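Local coordinates for protein nigerythrin (Desulfovibrio vulgaris subsp. vulgaris, PDB 1YUZ) that shows NADH peroxidase activity in vitro, probably using its non-haem diiron centre and a rubredoxin-like iron site for electron transfer, at residues Phe16-Val26 with Tyr117-Ile127; Leu65-His76 with Ala145-Tyr156. All coordinates share one frame; numbering follows the deposited sequence.

Contact 1. Residues Phe16-Val26 with Tyr117-Ile127. With FE (Fe (III) ion), chain F.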
loop_
_atom_site.group_PDB
_atom_site.type_symbol
_atom_site.label_atom_id
_atom_site.label_comp_id
_atom_site.label_asym_id
_atom_site.label_seq_id
_atom_site.Cartn_x
_atom_site.Cartn_y
_atom_site.Cartn_z
ATOM N N PHE B 16 13.536 -3.409 7.346
ATOM C CA PHE B 16 13.124 -4.124 8.546
ATOM C C PHE B 16 12.922 -3.237 9.764
ATOM O O PHE B 16 12.733 -3.732 10.873
ATOM C CB PHE B 16 14.135 -5.223 8.881
ATOM C CG PHE B 16 13.944 -6.480 8.086
ATOM C CD1 PHE B 16 14.158 -6.490 6.711
ATOM C CD2 PHE B 16 13.533 -7.653 8.709
ATOM C CE1 PHE B 16 13.963 -7.653 5.969
ATOM C CE2 PHE B 16 13.334 -8.823 7.978
ATOM C CZ PHE B 16 13.551 -8.822 6.605
ATOM N N ASN B 17 12.949 -1.927 9.567
ATOM C CA ASN B 17 12.763 -1.028 10.691
ATOM C C ASN B 17 11.319 -0.992 11.166
ATOM O O ASN B 17 10.383 -1.196 10.389
ATOM C CB ASN B 17 13.233 0.381 10.328
ATOM C CG ASN B 17 14.726 0.446 10.101
ATOM O OD1 ASN B 17 15.508 0.073 10.975
ATOM N ND2 ASN B 17 15.131 0.909 8.927
ATOM N N MET B 18 11.151 -0.758 12.463
ATOM C CA MET B 18 9.833 -0.670 13.074
ATOM C C MET B 18 9.481 0.807 13.193
ATOM O O MET B 18 10.330 1.620 13.558
ATOM C CB MET B 18 9.850 -1.302 14.469
ATOM C CG MET B 18 8.589 -1.073 15.288
ATOM S SD MET B 18 8.820 -1.387 17.057
ATOM C CE MET B 18 9.436 0.209 17.592
ATOM N N VAL B 19 8.241 1.159 12.872
ATOM C CA VAL B 19 7.815 2.547 12.983
ATOM C C VAL B 19 8.049 2.983 14.430
ATOM O O VAL B 19 7.713 2.254 15.367
ATOM C CB VAL B 19 6.320 2.709 12.612
ATOM C CG1 VAL B 19 6.110 2.330 11.158
ATOM C CG2 VAL B 19 5.450 1.846 13.512
ATOM N N ALA B 20 8.641 4.160 14.607
ATOM C CA ALA B 20 8.944 4.671 15.942
ATOM C C ALA B 20 7.733 4.666 16.866
ATOM O O ALA B 20 7.827 4.248 18.022
ATOM C CB ALA B 20 9.518 6.074 15.842
ATOM N N ASP B 21 6.597 5.139 16.363
ATOM C CA ASP B 21 5.376 5.174 17.160
ATOM C C ASP B 21 4.617 3.866 16.955
ATOM O O ASP B 21 3.553 3.839 16.336
ATOM C CB ASP B 21 4.505 6.361 16.742
ATOM C CG ASP B 21 3.374 6.625 17.717
ATOM O OD1 ASP B 21 2.552 5.713 17.942
ATOM O OD2 ASP B 21 3.309 7.749 18.260
ATOM N N SER B 22 5.182 2.785 17.481
ATOM C CA SER B 22 4.590 1.459 17.363
ATOM C C SER B 22 3.355 1.235 18.222
ATOM O O SER B 22 3.279 1.697 19.357
ATOM C CB SER B 22 5.635 0.397 17.701
ATOM O OG SER B 22 5.049 -0.889 17.744
ATOM N N LYS B 23 2.394 0.503 17.668
ATOM C CA LYS B 23 1.149 0.195 18.362
ATOM C C LYS B 23 1.160 -1.283 18.746
ATOM O O LYS B 23 0.108 -1.901 18.921
ATOM C CB LYS B 23 -0.040 0.471 17.439
ATOM C CG LYS B 23 -0.043 1.861 16.821
ATOM C CD LYS B 23 -1.137 1.996 15.773
ATOM C CE LYS B 23 -1.119 3.374 15.124
ATOM N NZ LYS B 23 -2.165 3.499 14.070
ATOM N N THR B 24 2.357 -1.842 18.888
ATOM C CA THR B 24 2.496 -3.254 19.218
ATOM C C THR B 24 3.043 -3.540 20.613
ATOM O O THR B 24 4.094 -3.027 21.003
ATOM C CB THR B 24 3.414 -3.965 18.194
ATOM O OG1 THR B 24 2.903 -3.765 16.869
ATOM C CG2 THR B 24 3.482 -5.457 18.479
ATOM N N ALA B 25 2.321 -4.370 21.357
ATOM C CA ALA B 25 2.749 -4.768 22.689
ATOM C C ALA B 25 3.780 -5.864 22.475
ATOM O O ALA B 25 3.510 -6.851 21.790
ATOM C CB ALA B 25 1.580 -5.308 23.477
ATOM N N VAL B 26 4.961 -5.686 23.052
ATOM C CA VAL B 26 6.029 -6.662 22.901
ATOM C C VAL B 26 6.357 -7.368 24.207
ATOM O O VAL B 26 6.719 -6.732 25.196
ATOM C CB VAL B 26 7.314 -6.000 22.368
ATOM C CG1 VAL B 26 8.420 -7.036 22.238
ATOM C CG2 VAL B 26 7.040 -5.350 21.021
ATOM N N TYR B 117 0.650 -2.530 8.658
ATOM C CA TYR B 117 0.888 -2.572 10.093
ATOM C C TYR B 117 1.761 -3.776 10.432
ATOM O O TYR B 117 2.708 -3.670 11.208
ATOM C CB TYR B 117 -0.437 -2.661 10.862
ATOM C CG TYR B 117 -0.265 -3.164 12.278
ATOM C CD1 TYR B 117 -0.584 -4.478 12.616
ATOM C CD2 TYR B 117 0.297 -2.347 13.262
ATOM C CE1 TYR B 117 -0.341 -4.972 13.893
ATOM C CE2 TYR B 117 0.545 -2.833 14.542
ATOM C CZ TYR B 117 0.227 -4.147 14.850
ATOM O OH TYR B 117 0.498 -4.647 16.107
ATOM N N GLU B 118 1.452 -4.922 9.840
ATOM C CA GLU B 118 2.226 -6.121 10.125
ATOM C C GLU B 118 3.664 -6.064 9.621
ATOM O O GLU B 118 4.586 -6.486 10.321
ATOM C CB GLU B 118 1.515 -7.355 9.555
ATOM C CG GLU B 118 0.130 -7.566 10.154
ATOM C CD GLU B 118 -0.547 -8.841 9.682
ATOM O OE1 GLU B 118 0.148 -9.858 9.486
ATOM O OE2 GLU B 118 -1.783 -8.828 9.511
ATOM N N THR B 119 3.865 -5.519 8.428
ATOM C CA THR B 119 5.200 -5.463 7.855
ATOM C C THR B 119 6.101 -4.359 8.394
ATOM O O THR B 119 7.321 -4.512 8.399
ATOM C CB THR B 119 5.131 -5.329 6.310
ATOM O OG1 THR B 119 6.343 -5.825 5.735
ATOM C CG2 THR B 119 4.965 -3.872 5.893
ATOM N N SER B 120 5.514 -3.262 8.864
ATOM C CA SER B 120 6.305 -2.131 9.340
ATOM C C SER B 120 6.242 -1.872 10.834
ATOM O O SER B 120 6.982 -1.037 11.352
ATOM C CB SER B 120 5.860 -0.855 8.624
ATOM O OG SER B 120 4.568 -0.465 9.063
ATOM N N ASP B 121 5.358 -2.577 11.526
ATOM C CA ASP B 121 5.195 -2.367 12.952
ATOM C C ASP B 121 5.297 -3.665 13.743
ATOM O O ASP B 121 6.297 -3.910 14.413
ATOM C CB ASP B 121 3.839 -1.697 13.209
ATOM C CG ASP B 121 3.658 -1.259 14.645
ATOM O OD1 ASP B 121 4.186 -1.935 15.550
ATOM O OD2 ASP B 121 2.962 -0.245 14.868
ATOM N N MET B 122 4.278 -4.510 13.634
ATOM C CA MET B 122 4.258 -5.750 14.396
ATOM C C MET B 122 5.418 -6.704 14.178
ATOM O O MET B 122 6.149 -7.014 15.118
ATOM C CB MET B 122 2.952 -6.506 14.164
ATOM C CG MET B 122 2.791 -7.675 15.117
ATOM S SD MET B 122 1.396 -8.715 14.736
ATOM C CE MET B 122 2.089 -9.717 13.430
ATOM N N TYR B 123 5.597 -7.196 12.957
ATOM C CA TYR B 123 6.686 -8.130 12.747
ATOM C C TYR B 123 8.057 -7.515 13.015
ATOM O O TYR B 123 8.904 -8.162 13.628
ATOM C CB TYR B 123 6.576 -8.787 11.366
ATOM C CG TYR B 123 5.551 -9.913 11.363
ATOM C CD1 TYR B 123 4.492 -9.922 10.454
ATOM C CD2 TYR B 123 5.634 -10.961 12.287
ATOM C CE1 TYR B 123 3.542 -10.942 10.463
ATOM C CE2 TYR B 123 4.690 -11.986 12.302
ATOM C CZ TYR B 123 3.647 -11.971 11.387
ATOM O OH TYR B 123 2.719 -12.991 11.399
ATOM N N PRO B 124 8.300 -6.262 12.584
ATOM C CA PRO B 124 9.626 -5.709 12.886
ATOM C C PRO B 124 9.862 -5.658 14.406
ATOM O O PRO B 124 10.974 -5.900 14.875
ATOM C CB PRO B 124 9.567 -4.321 12.260
ATOM C CG PRO B 124 8.744 -4.562 11.037
ATOM C CD PRO B 124 7.612 -5.439 11.569
ATOM N N ALA B 125 8.812 -5.362 15.170
ATOM C CA ALA B 125 8.924 -5.297 16.629
ATOM C C ALA B 125 9.256 -6.673 17.195
ATOM O O ALA B 125 10.110 -6.808 18.078
ATOM C CB ALA B 125 7.620 -4.790 17.238
ATOM N N PHE B 126 8.574 -7.694 16.689
ATOM C CA PHE B 126 8.795 -9.059 17.147
ATOM C C PHE B 126 10.154 -9.583 16.698
ATOM O O PHE B 126 10.809 -10.331 17.423
ATOM C CB PHE B 126 7.690 -9.973 16.620
ATOM C CG PHE B 126 6.342 -9.725 17.240
ATOM C CD1 PHE B 126 5.220 -10.387 16.755
ATOM C CD2 PHE B 126 6.192 -8.855 18.320
ATOM C CE1 PHE B 126 3.970 -10.193 17.330
ATOM C CE2 PHE B 126 4.942 -8.654 18.903
ATOM C CZ PHE B 126 3.832 -9.324 18.408
ATOM N N ILE B 127 10.576 -9.200 15.498
ATOM C CA ILE B 127 11.874 -9.624 14.991
ATOM C C ILE B 127 12.967 -9.051 15.885
ATOM O O ILE B 127 13.889 -9.759 16.283
ATOM C CB ILE B 127 12.093 -9.137 13.542
ATOM C CG1 ILE B 127 11.140 -9.879 12.601
ATOM C CG2 ILE B 127 13.546 -9.349 13.128
ATOM C CD1 ILE B 127 11.094 -9.308 11.205
HETATM FE FE FE F . -0.347 -11.498 8.299
HETATM O O HOH W 1 12.948 -5.622 12.779
HETATM O O HOH W 2 -1.244 -10.336 6.996
#
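Asp121 receives the loop of Ser22, Lys23 and Thr24 on the side of helix 104-132 in the ferritin-like four-helix bundle. The loop, residues 16-26, runs ahead of helix 29-56 and has no regular structure. The helix is irregular here, with a pi-type turn at 118-122 and a kink at Pro124.

Hydrogen bonds carry the polar half. Asp121 CG lies anti to the backbone N (chi1 -172°), which extends the carboxylate towards the loop. Ser22 OG donates to Asp121 OD1 at 2.6 Å on the syn side, somewhat out of the carboxylate plane. Thr24 OG1 donates to the same Asp121 OD1, also at 2.6 Å, but from above the opposite face of that plane. The other oxygen, Asp121 OD2, offers its syn lone pair to Lys23 N at 3.0 Å, in a nearly straight bond of 170°. Three donors thus fix the rotation of the carboxylate. An ST turn shapes the loop from within: Ser22 OG accepts from Thr24 N. Earlier in the loop, Val19 N donates to Ser120 O at 3.0 Å. Water bridges Phe16 O and Pro124 O.

Apolar contacts fill the remainder. Met18 lays CB against Pro124 CB, and its chain, extended as far as SD, puts SD 3.6 Å from Ala125 CB. Val26 CG2 meets the same methyl. Thr24 CG2 packs on Phe126 CE2, whose ring has Ala25 O at its edge. Phe16 crosses Ile127 at about a right angle and also makes a cation-pi contact with Lys146.

The second subunit lies close by: Asn17 ND2 bonds to its Asp105, and Val19 packs on its Leu106. Glu118, turned away from the loop, binds iron(III). Thr24 OG1 also accepts a hydrogen bond from Tyr117 OH, at 2.7 Å.

Contact 2. Residues Leu65-His76 with Ala145-Tyr156; sequences LFEATAAAELIH and AKLAESVHAERY. With FE2 (Fe (II) ion), chain G; FE (Fe (III) ion), chain F.
His76 and His152 each fit as a knob into a hole of the facing helix, and the tight part of the contact lies around them. His152 is wedged among Thr69, Ala72, Glu73 and His76. Thr69 CG2 sits over one face of its ring, 3.7 Å from the centroid. His152 ND1 binds iron(II) at 2.2 Å, while NE2 bonds to Gly178 O, which fixes the rotation of the ring. Ala145 CA covers one face of the His76 ring, and Ala148 CB meets its edge.

The two helices run antiparallel, at 169°, in the ferritin-like diiron bundle. Their glutamates bridge both metals. Glu73 OE2 and Glu149 OE1 hold iron(II), each at 2.0 Å; Glu73 OE1 and Glu149 OE2 hold iron(III). Both chains bend at chi2, which brings the carboxylates back between the helices.

Packing changes towards Tyr156. Its ring meets Phe66 obliquely, with planes at 44°, and Tyr156 OH approaches Thr69 CB at 3.3 Å. A water over the Tyr156 ring donates to Thr69 OG1 and His152 O. The looser, partly exposed end is at Arg155, whose side chain meets Leu65 through CB alone, 4.1 Å from Leu65 CD1, while Leu65 CD2 lies 3.6 Å from Arg155 O.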
loop_
_atom_site.group_PDB
_atom_site.type_symbol
_atom_site.label_atom_id
_atom_site.label_comp_id
_atom_site.label_asym_id
_atom_site.label_seq_id
_atom_site.Cartn_x
_atom_site.Cartn_y
_atom_site.Cartn_z
ATOM N N LEU B 65 -7.548 -13.217 -4.967
ATOM C CA LEU B 65 -6.416 -12.614 -4.278
ATOM C C LEU B 65 -6.626 -12.730 -2.766
ATOM O O LEU B 65 -5.700 -13.061 -2.032
ATOM C CB LEU B 65 -6.253 -11.145 -4.678
ATOM C CG LEU B 65 -5.152 -10.393 -3.917
ATOM C CD1 LEU B 65 -3.811 -11.111 -4.061
ATOM C CD2 LEU B 65 -5.060 -8.969 -4.438
ATOM N N PHE B 66 -7.840 -12.459 -2.297
ATOM C CA PHE B 66 -8.122 -12.569 -0.868
ATOM C C PHE B 66 -7.961 -14.015 -0.407
ATOM O O PHE B 66 -7.470 -14.271 0.689
ATOM C CB PHE B 66 -9.541 -12.080 -0.553
ATOM C CG PHE B 66 -9.666 -10.581 -0.456
ATOM C CD1 PHE B 66 -10.647 -9.904 -1.173
ATOM C CD2 PHE B 66 -8.826 -9.850 0.380
ATOM C CE1 PHE B 66 -10.791 -8.522 -1.057
ATOM C CE2 PHE B 66 -8.966 -8.467 0.500
ATOM C CZ PHE B 66 -9.948 -7.808 -0.219
ATOM N N GLU B 67 -8.366 -14.960 -1.249
ATOM C CA GLU B 67 -8.248 -16.371 -0.903
ATOM C C GLU B 67 -6.783 -16.786 -0.847
ATOM O O GLU B 67 -6.373 -17.523 0.050
ATOM C CB GLU B 67 -9.028 -17.216 -1.912
ATOM C CG GLU B 67 -10.519 -16.941 -1.835
ATOM C CD GLU B 67 -11.306 -17.477 -3.015
ATOM O OE1 GLU B 67 -10.699 -17.838 -4.045
ATOM O OE2 GLU B 67 -12.551 -17.518 -2.912
ATOM N N ALA B 68 -5.989 -16.298 -1.794
ATOM C CA ALA B 68 -4.570 -16.615 -1.818
ATOM C C ALA B 68 -3.892 -16.012 -0.592
ATOM O O ALA B 68 -3.058 -16.651 0.043
ATOM C CB ALA B 68 -3.930 -16.069 -3.090
ATOM N N THR B 69 -4.264 -14.783 -0.246
ATOM C CA THR B 69 -3.650 -14.129 0.903
ATOM C C THR B 69 -4.074 -14.790 2.214
ATOM O O THR B 69 -3.277 -14.895 3.145
ATOM C CB THR B 69 -3.961 -12.622 0.919
ATOM O OG1 THR B 69 -3.688 -12.073 -0.378
ATOM C CG2 THR B 69 -3.064 -11.917 1.924
ATOM N N ALA B 70 -5.318 -15.248 2.292
ATOM C CA ALA B 70 -5.769 -15.936 3.494
ATOM C C ALA B 70 -4.900 -17.184 3.638
ATOM O O ALA B 70 -4.424 -17.504 4.726
ATOM C CB ALA B 70 -7.231 -16.329 3.366
ATOM N N ALA B 71 -4.679 -17.881 2.526
ATOM C CA ALA B 71 -3.863 -19.086 2.547
ATOM C C ALA B 71 -2.445 -18.748 3.002
ATOM O O ALA B 71 -1.812 -19.525 3.720
ATOM C CB ALA B 71 -3.847 -19.727 1.168
ATOM N N ALA B 72 -1.952 -17.583 2.593
ATOM C CA ALA B 72 -0.619 -17.144 2.991
ATOM C C ALA B 72 -0.562 -16.959 4.503
ATOM O O ALA B 72 0.413 -17.342 5.144
ATOM C CB ALA B 72 -0.266 -15.838 2.292
ATOM N N GLU B 73 -1.610 -16.377 5.076
ATOM C CA GLU B 73 -1.622 -16.164 6.514
ATOM C C GLU B 73 -1.643 -17.506 7.247
ATOM O O GLU B 73 -1.081 -17.635 8.336
ATOM C CB GLU B 73 -2.827 -15.316 6.933
ATOM C CG GLU B 73 -2.996 -13.987 6.190
ATOM C CD GLU B 73 -1.731 -13.147 6.110
ATOM O OE1 GLU B 73 -0.891 -13.196 7.037
ATOM O OE2 GLU B 73 -1.587 -12.404 5.116
ATOM N N LEU B 74 -2.279 -18.507 6.645
ATOM C CA LEU B 74 -2.342 -19.830 7.257
ATOM C C LEU B 74 -0.941 -20.443 7.285
ATOM O O LEU B 74 -0.598 -21.186 8.204
ATOM C CB LEU B 74 -3.307 -20.727 6.481
ATOM C CG LEU B 74 -3.663 -22.050 7.162
ATOM C CD1 LEU B 74 -4.232 -21.781 8.553
ATOM C CD2 LEU B 74 -4.666 -22.805 6.306
ATOM N N ILE B 75 -0.137 -20.131 6.273
ATOM C CA ILE B 75 1.235 -20.616 6.205
ATOM C C ILE B 75 2.009 -19.949 7.342
ATOM O O ILE B 75 2.809 -20.593 8.014
ATOM C CB ILE B 75 1.883 -20.277 4.837
ATOM C CG1 ILE B 75 1.261 -21.159 3.752
ATOM C CG2 ILE B 75 3.401 -20.476 4.899
ATOM C CD1 ILE B 75 1.721 -20.836 2.353
ATOM N N HIS B 76 1.762 -18.660 7.563
ATOM C CA HIS B 76 2.431 -17.936 8.640
ATOM C C HIS B 76 2.077 -18.573 9.979
ATOM O O HIS B 76 2.945 -18.797 10.819
ATOM C CB HIS B 76 2.010 -16.467 8.628
ATOM C CG HIS B 76 2.477 -15.723 7.416
ATOM N ND1 HIS B 76 2.015 -14.468 7.086
ATOM C CD2 HIS B 76 3.360 -16.065 6.449
ATOM C CE1 HIS B 76 2.591 -14.070 5.966
ATOM N NE2 HIS B 76 3.412 -15.021 5.559
ATOM N N ALA B 145 7.421 -14.055 7.431
ATOM C CA ALA B 145 6.073 -13.494 7.458
ATOM C C ALA B 145 6.112 -12.013 7.085
ATOM O O ALA B 145 5.352 -11.565 6.226
ATOM C CB ALA B 145 5.448 -13.673 8.848
ATOM N N LYS B 146 7.007 -11.267 7.727
ATOM C CA LYS B 146 7.160 -9.834 7.494
ATOM C C LYS B 146 7.347 -9.497 6.019
ATOM O O LYS B 146 6.720 -8.569 5.501
ATOM C CB LYS B 146 8.346 -9.310 8.318
ATOM C CG LYS B 146 8.706 -7.837 8.123
ATOM C CD LYS B 146 9.710 -7.642 6.994
ATOM C CE LYS B 146 10.219 -6.209 6.924
ATOM N NZ LYS B 146 9.198 -5.259 6.397
ATOM N N LEU B 147 8.206 -10.252 5.344
ATOM C CA LEU B 147 8.482 -10.018 3.931
ATOM C C LEU B 147 7.259 -10.242 3.055
ATOM O O LEU B 147 7.031 -9.507 2.095
ATOM C CB LEU B 147 9.619 -10.923 3.466
ATOM C CG LEU B 147 10.986 -10.558 4.050
ATOM C CD1 LEU B 147 11.965 -11.689 3.796
ATOM C CD2 LEU B 147 11.482 -9.258 3.444
ATOM N N ALA B 148 6.472 -11.259 3.380
ATOM C CA ALA B 148 5.283 -11.541 2.595
ATOM C C ALA B 148 4.222 -10.466 2.800
ATOM O O ALA B 148 3.502 -10.124 1.868
ATOM C CB ALA B 148 4.722 -12.907 2.968
ATOM N N GLU B 149 4.134 -9.913 4.007
ATOM C CA GLU B 149 3.109 -8.910 4.283
ATOM C C GLU B 149 3.234 -7.664 3.418
ATOM O O GLU B 149 2.228 -7.118 2.974
ATOM C CB GLU B 149 3.126 -8.508 5.762
ATOM C CG GLU B 149 3.176 -9.680 6.746
ATOM C CD GLU B 149 1.973 -10.608 6.682
ATOM O OE1 GLU B 149 1.432 -10.847 5.580
ATOM O OE2 GLU B 149 1.582 -11.127 7.748
ATOM N N SER B 150 4.454 -7.201 3.170
ATOM C CA SER B 150 4.584 -6.016 2.340
ATOM C C SER B 150 4.219 -6.345 0.891
ATOM O O SER B 150 3.761 -5.479 0.153
ATOM C CB SER B 150 5.991 -5.422 2.453
ATOM O OG SER B 150 6.992 -6.373 2.158
ATOM N N VAL B 151 4.416 -7.597 0.486
ATOM C CA VAL B 151 4.039 -8.012 -0.863
ATOM C C VAL B 151 2.509 -8.021 -0.915
ATOM O O VAL B 151 1.909 -7.579 -1.891
ATOM C CB VAL B 151 4.592 -9.417 -1.196
ATOM C CG1 VAL B 151 3.903 -9.982 -2.432
ATOM C CG2 VAL B 151 6.091 -9.332 -1.440
ATOM N N HIS B 152 1.878 -8.508 0.147
ATOM C CA HIS B 152 0.420 -8.536 0.207
ATOM C C HIS B 152 -0.132 -7.119 0.117
ATOM O O HIS B 152 -1.139 -6.870 -0.548
ATOM C CB HIS B 152 -0.047 -9.163 1.520
ATOM C CG HIS B 152 0.342 -10.599 1.675
ATOM N ND1 HIS B 152 0.245 -11.267 2.876
ATOM C CD2 HIS B 152 0.818 -11.497 0.780
ATOM C CE1 HIS B 152 0.644 -12.515 2.715
ATOM N NE2 HIS B 152 0.997 -12.681 1.453
ATOM N N ALA B 153 0.521 -6.185 0.802
ATOM C CA ALA B 153 0.080 -4.797 0.780
ATOM C C ALA B 153 0.114 -4.270 -0.649
ATOM O O ALA B 153 -0.839 -3.640 -1.107
ATOM C CB ALA B 153 0.970 -3.945 1.680
ATOM N N GLU B 154 1.206 -4.532 -1.362
ATOM C CA GLU B 154 1.316 -4.061 -2.735
ATOM C C GLU B 154 0.260 -4.704 -3.629
ATOM O O GLU B 154 -0.338 -4.031 -4.464
ATOM C CB GLU B 154 2.708 -4.348 -3.298
ATOM C CG GLU B 154 2.870 -3.849 -4.723
ATOM C CD GLU B 154 4.235 -4.126 -5.313
ATOM O OE1 GLU B 154 4.406 -3.893 -6.528
ATOM O OE2 GLU B 154 5.140 -4.566 -4.572
ATOM N N ARG B 155 0.027 -6.001 -3.451
ATOM C CA ARG B 155 -0.968 -6.702 -4.256
ATOM C C ARG B 155 -2.354 -6.103 -4.033
ATOM O O ARG B 155 -3.119 -5.938 -4.976
ATOM C CB ARG B 155 -0.974 -8.194 -3.906
ATOM C CG ARG B 155 0.262 -8.956 -4.393
ATOM C CD ARG B 155 0.012 -9.657 -5.727
ATOM N NE ARG B 155 -0.443 -8.756 -6.781
ATOM C CZ ARG B 155 0.321 -7.855 -7.389
ATOM N NH1 ARG B 155 1.595 -7.727 -7.047
ATOM N NH2 ARG B 155 -0.189 -7.088 -8.348
ATOM N N TYR B 156 -2.674 -5.770 -2.789
ATOM C CA TYR B 156 -3.974 -5.186 -2.488
ATOM C C TYR B 156 -4.117 -3.803 -3.113
ATOM O O TYR B 156 -5.173 -3.464 -3.639
ATOM C CB TYR B 156 -4.179 -5.101 -0.975
ATOM C CG TYR B 156 -4.525 -6.423 -0.315
ATOM C CD1 TYR B 156 -4.166 -6.674 1.008
ATOM C CD2 TYR B 156 -5.270 -7.394 -0.989
ATOM C CE1 TYR B 156 -4.544 -7.850 1.647
ATOM C CE2 TYR B 156 -5.655 -8.574 -0.360
ATOM C CZ TYR B 156 -5.292 -8.794 0.957
ATOM O OH TYR B 156 -5.696 -9.952 1.590
HETATM FE FE FE2 G . -0.458 -10.744 4.916
HETATM FE FE FE F . -0.347 -11.498 8.299
HETATM O O HOH W 3 -2.221 -9.771 -1.116
HETATM O O HOH W 2 -1.244 -10.336 6.996
#

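How the contacts relate
Contacts 1 and 2 have centres about 17 Å apart and meet at the diiron site. Helix 104-132 brings Glu118 from contact 1 to the iron(III) that Glu73 and Glu149 of contact 2 also bind. Glu118 OE1 and Glu149 OE2 come within 2.6 Å as ligands of that metal. Glu40 completes its protein ligands, and Glu115 those of iron(II); one water binds both irons. Beside the metals, Tyr123 CE1 lies 3.4 Å from Glu149 OE2. Thr119 OG1 probably bonds to Lys146 O at 2.8 Å, joining the helices directly. The loop 16-26 packs on the far side of helix 104-132 from the iron. Both contacts also touch the second subunit.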